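Local structure of probable tRNA pseudouridine synthase D (Methanosarcina mazei, 1Z2Z) at residues Y273-R284 / V360-F371. The protein probably converts uridine 13 of transfer RNAs to pseudouridine, as a member of the TruD family of pseudouridine synthases. Sequence-based numbering, arbitrary orientation.
Sequences YQSYIYNIILCR and VLKELGVSLEGF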
loop_
_atom_site.group_PDB
_atom_site.type_symbol
_atom_site.label_atom_id
_atom_site.label_comp_id
_atom_site.label_asym_id
_atom_site.label_seq_id
_atom_site.Cartn_x
_atom_site.Cartn_y
_atom_site.Cartn_z
ATOM N N TYR A 273 -10.084 6.706 -6.054
ATOM C CA TYR A 273 -10.165 7.380 -7.352
ATOM C C TYR A 273 -9.086 8.422 -7.498
ATOM O O TYR A 273 -8.667 8.741 -8.609
ATOM C CB TYR A 273 -11.524 8.052 -7.536
ATOM C CG TYR A 273 -11.704 8.685 -8.901
ATOM C CD1 TYR A 273 -11.492 7.946 -10.067
ATOM C CD2 TYR A 273 -12.126 10.009 -9.031
ATOM C CE1 TYR A 273 -11.698 8.507 -11.327
ATOM C CE2 TYR A 273 -12.336 10.581 -10.286
ATOM C CZ TYR A 273 -12.122 9.824 -11.429
ATOM O OH TYR A 273 -12.332 10.389 -12.673
ATOM N N GLN A 274 -8.654 8.964 -6.366
ATOM C CA GLN A 274 -7.598 9.963 -6.353
ATOM C C GLN A 274 -6.274 9.277 -6.574
ATOM O O GLN A 274 -5.429 9.739 -7.349
ATOM C CB GLN A 274 -7.563 10.693 -5.018
ATOM C CG GLN A 274 -8.564 11.808 -4.935
ATOM C CD GLN A 274 -8.490 12.550 -3.632
ATOM O OE1 GLN A 274 -9.164 13.559 -3.456
ATOM N NE2 GLN A 274 -7.676 12.056 -2.703
ATOM N N SER A 275 -6.087 8.167 -5.871
ATOM C CA SER A 275 -4.858 7.406 -6.005
ATOM C C SER A 275 -4.760 6.943 -7.456
ATOM O O SER A 275 -3.678 6.899 -8.031
ATOM C CB SER A 275 -4.886 6.230 -5.030
ATOM O OG SER A 275 -4.951 6.725 -3.704
ATOM N N TYR A 276 -5.904 6.626 -8.048
ATOM C CA TYR A 276 -5.944 6.192 -9.430
ATOM C C TYR A 276 -5.351 7.275 -10.327
ATOM O O TYR A 276 -4.368 7.054 -11.047
ATOM C CB TYR A 276 -7.383 5.937 -9.831
ATOM C CG TYR A 276 -7.578 5.708 -11.300
ATOM C CD1 TYR A 276 -7.116 4.547 -11.915
ATOM C CD2 TYR A 276 -8.259 6.641 -12.078
ATOM C CE1 TYR A 276 -7.340 4.324 -13.272
ATOM C CE2 TYR A 276 -8.484 6.425 -13.430
ATOM C CZ TYR A 276 -8.026 5.269 -14.019
ATOM O OH TYR A 276 -8.267 5.070 -15.358
ATOM N N ILE A 277 -5.965 8.455 -10.270
ATOM C CA ILE A 277 -5.527 9.589 -11.067
ATOM C C ILE A 277 -4.057 9.881 -10.795
ATOM O O ILE A 277 -3.275 10.168 -11.711
ATOM C CB ILE A 277 -6.391 10.821 -10.755
ATOM C CG1 ILE A 277 -7.830 10.545 -11.226
ATOM C CG2 ILE A 277 -5.789 12.058 -11.413
ATOM C CD1 ILE A 277 -8.915 11.475 -10.669
ATOM N N TYR A 278 -3.675 9.773 -9.534
ATOM C CA TYR A 278 -2.301 10.018 -9.171
ATOM C C TYR A 278 -1.335 9.057 -9.901
ATOM O O TYR A 278 -0.253 9.461 -10.332
ATOM C CB TYR A 278 -2.156 9.925 -7.652
ATOM C CG TYR A 278 -0.740 9.780 -7.204
ATOM C CD1 TYR A 278 -0.103 8.554 -7.249
ATOM C CD2 TYR A 278 -0.028 10.868 -6.736
ATOM C CE1 TYR A 278 1.207 8.411 -6.838
ATOM C CE2 TYR A 278 1.282 10.739 -6.318
ATOM C CZ TYR A 278 1.892 9.505 -6.369
ATOM O OH TYR A 278 3.187 9.368 -5.921
ATOM N N ASN A 279 -1.724 7.794 -10.046
ATOM C CA ASN A 279 -0.879 6.812 -10.734
ATOM C C ASN A 279 -0.673 7.213 -12.179
ATOM O O ASN A 279 0.452 7.296 -12.663
ATOM C CB ASN A 279 -1.529 5.424 -10.697
ATOM C CG ASN A 279 -1.306 4.710 -9.385
ATOM O OD1 ASN A 279 -2.191 4.011 -8.893
ATOM N ND2 ASN A 279 -0.117 4.866 -8.819
ATOM N N ILE A 280 -1.777 7.440 -12.874
ATOM C CA ILE A 280 -1.716 7.842 -14.271
ATOM C C ILE A 280 -0.712 8.976 -14.404
ATOM O O ILE A 280 0.256 8.871 -15.160
ATOM C CB ILE A 280 -3.082 8.328 -14.739
ATOM C CG1 ILE A 280 -4.130 7.265 -14.400
ATOM C CG2 ILE A 280 -3.062 8.584 -16.216
ATOM C CD1 ILE A 280 -5.510 7.638 -14.809
ATOM N N ILE A 281 -0.948 10.051 -13.646
ATOM C CA ILE A 281 -0.087 11.229 -13.665
ATOM C C ILE A 281 1.388 10.896 -13.504
ATOM O O ILE A 281 2.228 11.386 -14.260
ATOM C CB ILE A 281 -0.485 12.227 -12.560
ATOM C CG1 ILE A 281 -1.820 12.889 -12.921
ATOM C CG2 ILE A 281 0.618 13.276 -12.367
ATOM C CD1 ILE A 281 -2.449 13.685 -11.798
ATOM N N LEU A 282 1.699 10.066 -12.519
ATOM C CA LEU A 282 3.076 9.681 -12.257
ATOM C C LEU A 282 3.722 9.006 -13.465
ATOM O O LEU A 282 4.935 9.120 -13.680
ATOM C CB LEU A 282 3.130 8.738 -11.066
ATOM C CG LEU A 282 4.357 8.948 -10.182
ATOM C CD1 LEU A 282 4.268 7.994 -8.998
ATOM C CD2 LEU A 282 5.645 8.727 -10.972
ATOM N N CYS A 283 2.900 8.304 -14.243
ATOM C CA CYS A 283 3.341 7.588 -15.439
ATOM C C CYS A 283 3.596 8.555 -16.571
ATOM O O CYS A 283 4.690 8.607 -17.137
ATOM C CB CYS A 283 2.262 6.597 -15.885
ATOM S SG CYS A 283 2.006 5.186 -14.797
ATOM N N ARG A 284 2.553 9.306 -16.905
ATOM C CA ARG A 284 2.618 10.295 -17.968
ATOM C C ARG A 284 3.888 11.118 -17.764
ATOM O O ARG A 284 4.605 11.411 -18.714
ATOM C CB ARG A 284 1.383 11.193 -17.909
ATOM C CG ARG A 284 0.854 11.598 -19.261
ATOM C CD ARG A 284 0.375 10.390 -20.050
ATOM N NE ARG A 284 -0.926 9.890 -19.610
ATOM C CZ ARG A 284 -1.450 8.731 -20.008
ATOM N NH1 ARG A 284 -0.777 7.954 -20.848
ATOM N NH2 ARG A 284 -2.646 8.348 -19.574
ATOM N N VAL A 360 -3.913 14.848 -17.762
ATOM C CA VAL A 360 -4.487 13.618 -17.235
ATOM C C VAL A 360 -5.923 13.898 -16.812
ATOM O O VAL A 360 -6.815 13.075 -17.006
ATOM C CB VAL A 360 -3.689 13.081 -16.022
ATOM C CG1 VAL A 360 -4.395 11.873 -15.434
ATOM C CG2 VAL A 360 -2.287 12.694 -16.454
ATOM N N LEU A 361 -6.146 15.073 -16.239
ATOM C CA LEU A 361 -7.481 15.445 -15.807
ATOM C C LEU A 361 -8.341 15.682 -17.033
ATOM O O LEU A 361 -9.554 15.502 -16.987
ATOM C CB LEU A 361 -7.423 16.721 -14.981
ATOM C CG LEU A 361 -6.262 16.747 -13.985
ATOM C CD1 LEU A 361 -6.175 18.135 -13.359
ATOM C CD2 LEU A 361 -6.445 15.670 -12.927
ATOM N N LYS A 362 -7.702 16.078 -18.131
ATOM C CA LYS A 362 -8.412 16.364 -19.372
ATOM C C LYS A 362 -8.977 15.106 -20.030
ATOM O O LYS A 362 -10.195 14.967 -20.162
ATOM C CB LYS A 362 -7.483 17.092 -20.350
ATOM C CG LYS A 362 -8.197 17.739 -21.533
ATOM C CD LYS A 362 -7.209 18.470 -22.425
ATOM C CE LYS A 362 -7.896 19.146 -23.601
ATOM N NZ LYS A 362 -6.891 19.814 -24.488
ATOM N N GLU A 363 -8.098 14.196 -20.444
ATOM C CA GLU A 363 -8.535 12.962 -21.092
ATOM C C GLU A 363 -9.469 12.167 -20.187
ATOM O O GLU A 363 -10.396 11.500 -20.656
ATOM C CB GLU A 363 -7.335 12.085 -21.473
ATOM C CG GLU A 363 -6.549 11.512 -20.301
ATOM C CD GLU A 363 -5.522 10.461 -20.727
ATOM O OE1 GLU A 363 -4.703 10.031 -19.879
ATOM O OE2 GLU A 363 -5.537 10.057 -21.912
ATOM N N LEU A 364 -9.229 12.249 -18.887
ATOM C CA LEU A 364 -10.044 11.524 -17.930
ATOM C C LEU A 364 -11.375 12.222 -17.692
ATOM O O LEU A 364 -12.256 11.688 -17.013
ATOM C CB LEU A 364 -9.275 11.374 -16.619
ATOM C CG LEU A 364 -9.035 9.945 -16.122
ATOM C CD1 LEU A 364 -8.437 9.077 -17.223
ATOM C CD2 LEU A 364 -8.108 10.004 -14.919
ATOM N N GLY A 365 -11.522 13.412 -18.267
ATOM C CA GLY A 365 -12.753 14.167 -18.107
ATOM C C GLY A 365 -13.044 14.475 -16.653
ATOM O O GLY A 365 -14.200 14.600 -16.257
ATOM N N VAL A 366 -11.983 14.594 -15.858
ATOM C CA VAL A 366 -12.107 14.890 -14.436
ATOM C C VAL A 366 -12.428 16.359 -14.226
ATOM O O VAL A 366 -11.956 17.216 -14.976
ATOM C CB VAL A 366 -10.802 14.603 -13.687
ATOM C CG1 VAL A 366 -11.009 14.803 -12.191
ATOM C CG2 VAL A 366 -10.336 13.200 -13.991
ATOM N N SER A 367 -13.219 16.640 -13.190
ATOM C CA SER A 367 -13.624 18.003 -12.843
ATOM C C SER A 367 -13.365 18.307 -11.365
ATOM O O SER A 367 -13.942 17.667 -10.487
ATOM C CB SER A 367 -15.114 18.194 -13.146
ATOM O OG SER A 367 -15.900 17.238 -12.454
ATOM N N LEU A 368 -12.504 19.285 -11.092
ATOM C CA LEU A 368 -12.187 19.672 -9.715
ATOM C C LEU A 368 -13.450 20.031 -8.922
ATOM O O LEU A 368 -13.547 19.757 -7.724
ATOM C CB LEU A 368 -11.222 20.869 -9.705
ATOM C CG LEU A 368 -9.809 20.719 -10.295
ATOM C CD1 LEU A 368 -9.005 19.730 -9.467
ATOM C CD2 LEU A 368 -9.894 20.271 -11.750
ATOM N N GLU A 369 -14.412 20.644 -9.608
ATOM C CA GLU A 369 -15.682 21.060 -9.015
ATOM C C GLU A 369 -16.529 19.829 -8.722
ATOM O O GLU A 369 -17.590 19.918 -8.104
ATOM C CB GLU A 369 -16.424 21.969 -9.996
ATOM C CG GLU A 369 -15.530 23.038 -10.611
ATOM C CD GLU A 369 -16.023 23.518 -11.966
ATOM O OE1 GLU A 369 -16.232 22.665 -12.864
ATOM O OE2 GLU A 369 -16.185 24.750 -12.138
ATOM N N GLY A 370 -16.045 18.680 -9.181
ATOM C CA GLY A 370 -16.757 17.434 -8.979
ATOM C C GLY A 370 -16.404 16.730 -7.683
ATOM O O GLY A 370 -17.174 15.889 -7.213
ATOM N N PHE A 371 -15.247 17.063 -7.106
ATOM C CA PHE A 371 -14.806 16.449 -5.854
ATOM C C PHE A 371 -15.533 16.999 -4.640
ATOM O O PHE A 371 -15.002 16.996 -3.528
ATOM C CB PHE A 371 -13.298 16.616 -5.646
ATOM C CG PHE A 371 -12.478 15.514 -6.255
ATOM C CD1 PHE A 371 -11.964 15.633 -7.544
ATOM C CD2 PHE A 371 -12.219 14.350 -5.536
ATOM C CE1 PHE A 371 -11.209 14.607 -8.116
ATOM C CE2 PHE A 371 -11.469 13.320 -6.096
ATOM C CZ PHE A 371 -10.958 13.451 -7.389
HETATM O O HOH W 1 -12.090 8.771 -15.199
#
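Val360 enters helix 263-287 as a knob into a hole formed by Ile277, Ile280, Ile281 and Arg284, a compact example of how the last turn of one helix seats on the flank of another. Its two methyls divide the work: CG1, anti to the backbone N (chi1 175°), reaches Ile280 CG2 at 3.6 Å, while CG2 lies at the same distance from Ile281 CG1. Further apolar contacts extend from this knob. Leu364 CD2 touches Ile280 CD1, 3.5 Å away, and also Ile277 CG1, with the Tyr276 ring beside it. Ile277 branches to serve several partners, its CG2 meeting Leu361 CD2 and its CD1 meeting Val366 CG2 tip to tip at 4.0 Å; the same CD1 also rests over one face of the Tyr273 ring, offset toward the rim.

Helix 352-363 ends here in a Schellman motif: Gly365 has positive phi, and Gly365 N and Val366 N bond back to Lys362 O and Leu361 O. The chain thus leaves the helix, touches its neighbour again through Val366, swings off it, and returns after a 3-10 turn with Phe371, all within the TruD family region and away from the predicted nucleophile.

Aromatic contacts close that far end. Phe371 presents its edge to Ile277 CD1, and its CZ is 4.0 Å from Tyr273 CD2. Gln274 CG approaches Phe371 CE2 to 3.5 Å; an alanine here would probably leave a gap beside the phenylalanine ring and give that ring more freedom to shift.

Polar links are few. Arg284, its chain bent at chi2 and chi3, forms a salt bridge from NH2 to Glu363 OE1 (2.7 Å). A water in the plane of the Tyr273 ring hydrogen-bonds its OH and donates a weak bond to Leu364 O.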